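Local coordinates for protein Ves (Pseudomonas fluorescens, PDB 5V00), which is of uncertain molecular function but, as the bicupin protein HutD, is involved in histidine utilization, at residues Val145-Phe148 and Glu153-Val156; Ile70-Ile73 and Gly77-Leu80. All blocks are in the same frame, centred on the assembly; numbering follows the deposited sequence.

In both contacts a short connection carries the chain from a strand of a large antiparallel sheet to a strand of the smaller four-stranded sheet facing it. Contact 2 comes first along the chain, linking strands 67-74 and 78-82; contact 1 follows, linking strands 144-149 and 154-156. Strands 78-82 and 154-156 hold the same place in sheets of identical strand order, so the contacts are probably equivalent positions in the two cupin units of a bicupin. Their centres lie 21 Å apart, yet they touch: Phe-148 CZ packs 3.9 Å from Ile-73 CD1, where the large sheets of the two halves meet.

Contact 1: Val145-Phe148 and Glu153-Val156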
# COMPACT_ATOMS: atom_id res chain seq x y z
N VAL B 145 -3.20 -7.61 -11.37
CA VAL B 145 -1.99 -8.36 -11.65
C VAL B 145 -0.91 -7.95 -10.71
O VAL B 145 -0.61 -6.75 -10.56
CB VAL B 145 -1.50 -8.22 -13.14
CG1 VAL B 145 -0.25 -9.10 -13.33
CG2 VAL B 145 -2.59 -8.61 -14.10
N LEU B 146 -0.23 -8.92 -10.09
CA LEU B 146 0.77 -8.67 -9.09
C LEU B 146 2.08 -9.36 -9.54
O LEU B 146 2.04 -10.53 -10.04
CB LEU B 146 0.37 -9.22 -7.69
CG LEU B 146 -0.91 -8.59 -7.18
CD1 LEU B 146 -1.52 -9.59 -6.18
CD2 LEU B 146 -0.53 -7.32 -6.43
N VAL B 147 3.17 -8.68 -9.37
CA VAL B 147 4.52 -9.19 -9.70
C VAL B 147 5.39 -9.01 -8.49
O VAL B 147 5.78 -7.91 -8.16
CB VAL B 147 5.17 -8.54 -10.95
CG1 VAL B 147 6.48 -9.16 -11.27
CG2 VAL B 147 4.26 -8.65 -12.16
N PHE B 148 5.79 -10.13 -7.85
CA PHE B 148 6.58 -10.10 -6.61
C PHE B 148 7.98 -10.61 -6.90
O PHE B 148 8.15 -11.76 -7.32
CB PHE B 148 5.92 -11.01 -5.57
CG PHE B 148 6.69 -11.13 -4.27
CD1 PHE B 148 6.64 -10.11 -3.34
CD2 PHE B 148 7.42 -12.28 -3.98
CE1 PHE B 148 7.35 -10.19 -2.17
CE2 PHE B 148 8.18 -12.36 -2.86
CZ PHE B 148 8.09 -11.36 -1.88
N GLU B 153 16.94 -7.49 -9.49
CA GLU B 153 16.28 -6.65 -10.47
C GLU B 153 15.29 -7.47 -11.33
O GLU B 153 15.68 -8.30 -12.15
CB GLU B 153 17.29 -5.98 -11.40
CG GLU B 153 16.67 -4.97 -12.30
CD GLU B 153 17.66 -4.19 -13.15
OE1 GLU B 153 17.88 -4.60 -14.29
OE2 GLU B 153 18.19 -3.21 -12.65
N VAL B 154 14.01 -7.27 -11.10
CA VAL B 154 12.97 -7.77 -12.01
C VAL B 154 12.41 -6.54 -12.76
O VAL B 154 12.03 -5.49 -12.16
CB VAL B 154 11.88 -8.44 -11.20
CG1 VAL B 154 10.67 -8.70 -12.08
CG2 VAL B 154 12.44 -9.72 -10.57
N LYS B 155 12.45 -6.61 -14.08
CA LYS B 155 11.94 -5.55 -14.95
C LYS B 155 10.55 -5.84 -15.42
O LYS B 155 10.31 -6.92 -15.96
CB LYS B 155 12.85 -5.40 -16.18
CG LYS B 155 14.30 -5.02 -15.84
CD LYS B 155 15.17 -4.99 -17.10
CE LYS B 155 15.30 -3.65 -17.70
NZ LYS B 155 15.64 -3.74 -19.17
N VAL B 156 9.64 -4.90 -15.25
CA VAL B 156 8.26 -5.08 -15.61
C VAL B 156 7.60 -3.72 -15.71
O VAL B 156 7.69 -2.88 -14.79
CB VAL B 156 7.49 -6.01 -14.65
CG1 VAL B 156 7.70 -5.59 -13.18
CG2 VAL B 156 6.03 -6.13 -15.04
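Val-147 meets Val-154 and Val-156 in a small cluster of branched side chains, with no hydrogen bond between the two segments. The CA atoms of Val-147 and Val-156 are 8.1 Å apart, a separation suited to facing sheets rather than to neighbouring strands of one sheet. From CA, the side chain of Val-147 rises toward 153-156. Val-147 CB does not make the closest approach, standing 4.5 Å from Val-156 CG1, and the contact is made chiefly by the two methyls that branch from it. CG1 lies anti to the backbone N (chi1 -176°), which carries this methyl of Val-147 outward to 4.3 Å from Val-154 CG1. Val-147 CG1 also comes 4.2 Å from Val-156 CG1, and so rests against both valines. CG2 of Val-147, the other branch, points away from Val-154 and meets Val-156 CG2 at 4.2 Å. Val-156 presents both of its methyls to Val-147, whereas Val-154 offers CG1. All three valines are buried, and the methyls meet at relaxed van der Waals distances. Val-147 is also packed against Cys-184 and Leu-186, while Val-154 and Val-156 share Val-180 as a neighbour. On the opposite side of strand 144-149, Phe-148 stacks on the ring of Phe-116 and Leu-146 touches Trp-47. Strand 144-149 lies between 166-170 and 184-191 in the five-stranded sheet, and 154-156 between 176-181 and 159-161 in the four-stranded sheet that faces it.

Contact 2: Ile70-Ile73 and Gly77-Leu80; sequences ITVI and GMVL
Val-72 approaches the one kind of flat group that enters this contact, the backbone peptide between Gly-77 and Met-78, for no aromatic ring, carboxylate or side-chain amide takes part. Both methyls of Val-72 lie on the same side of that plane but beyond its rim, CG1 past the Gly-77 CA end and CG2 past the edge between that CA and Met-78 N, so neither stacks on it. Separately, CG1 of Val-72 comes within 4.4 Å of Gly-77 N, which belongs to the preceding peptide; this is a loose approach. Gly-77 has a positive phi, a conformation open chiefly to glycine, in which a CB would press on the preceding carbonyl oxygen.

The rest of the interface is apolar. Met-78 bends through two like turns (chi1 55°, chi2 74°) that bring its thioether round toward strand 67-74. Its terminal methyl bridges two residues there: Met-78 CE is 4.3 Å from Val-72 CG2 and also 4.3 Å from Ile-70 CD1. Ile-70 and Leu-80 reach for one another tip to tip, CD1 of Ile-70 standing 4.1 Å from CD1 of Leu-80. CG1 of Ile-70 is tucked over its own backbone, flanked by N and C, and the extended second torsion carries CD1 out to both Met-78 and Leu-80. Leu-90 on strand 88-90 touches all four of these apolar side chains.

The axes of 70-73 and 78-80 run nearly antiparallel (164°) and come no closer than 10.1 Å, the spacing of layers packed through side chains. Strand 67-74 belongs to the six-stranded sheet and 78-82 to the four-stranded one. A formate, probably from crystallisation, lies near the side chain of Ile-70. Facing antiparallel sheets with an apolar interior are characteristic of the cupin beta-barrel, here probably the N-terminal of the two cupin units.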
# COMPACT_ATOMS: atom_id res chain seq x y z
N ILE B 70 1.30 -20.76 -0.27
CA ILE B 70 2.47 -20.23 0.40
C ILE B 70 3.75 -20.73 -0.28
O ILE B 70 3.75 -21.76 -0.92
CB ILE B 70 2.49 -20.55 1.93
CG1 ILE B 70 2.83 -22.01 2.18
CG2 ILE B 70 1.15 -20.20 2.60
CD1 ILE B 70 2.91 -22.32 3.65
N THR B 71 4.82 -19.94 -0.19
CA THR B 71 6.07 -20.26 -0.79
C THR B 71 7.22 -19.84 0.07
O THR B 71 7.34 -18.67 0.48
CB THR B 71 6.27 -19.60 -2.16
OG1 THR B 71 5.14 -19.80 -2.97
CG2 THR B 71 7.49 -20.13 -2.85
N VAL B 72 8.15 -20.74 0.41
CA VAL B 72 9.36 -20.32 1.12
C VAL B 72 10.21 -19.41 0.28
O VAL B 72 10.51 -19.75 -0.86
CB VAL B 72 10.25 -21.55 1.56
CG1 VAL B 72 11.60 -21.10 2.07
CG2 VAL B 72 9.45 -22.39 2.56
N ILE B 73 10.55 -18.23 0.80
CA ILE B 73 11.39 -17.30 0.09
C ILE B 73 12.72 -16.94 0.76
O ILE B 73 13.62 -16.38 0.09
CB ILE B 73 10.67 -15.99 -0.35
CG1 ILE B 73 10.24 -15.20 0.89
CG2 ILE B 73 9.49 -16.30 -1.24
CD1 ILE B 73 9.62 -13.87 0.62
N GLY B 77 14.06 -24.12 4.10
CA GLY B 77 12.85 -24.88 4.02
C GLY B 77 12.35 -25.31 5.34
O GLY B 77 13.03 -25.08 6.35
N MET B 78 11.14 -25.81 5.34
CA MET B 78 10.48 -26.33 6.53
C MET B 78 9.51 -27.43 6.18
O MET B 78 9.33 -27.76 5.00
CB MET B 78 9.85 -25.19 7.38
CG MET B 78 8.92 -24.35 6.54
SD MET B 78 7.38 -25.04 6.12
CE MET B 78 6.60 -23.37 5.65
N VAL B 79 8.96 -28.10 7.22
CA VAL B 79 8.02 -29.17 7.05
C VAL B 79 6.66 -28.86 7.57
O VAL B 79 6.50 -28.44 8.73
CB VAL B 79 8.57 -30.47 7.80
CG1 VAL B 79 7.50 -31.53 7.81
CG2 VAL B 79 9.77 -30.94 7.04
N LEU B 80 5.66 -29.06 6.76
CA LEU B 80 4.30 -28.89 7.17
C LEU B 80 3.56 -30.16 7.38
O LEU B 80 3.69 -31.11 6.60
CB LEU B 80 3.45 -28.09 6.08
CG LEU B 80 3.73 -26.65 5.89
CD1 LEU B 80 2.56 -26.13 5.00
CD2 LEU B 80 3.75 -25.82 7.16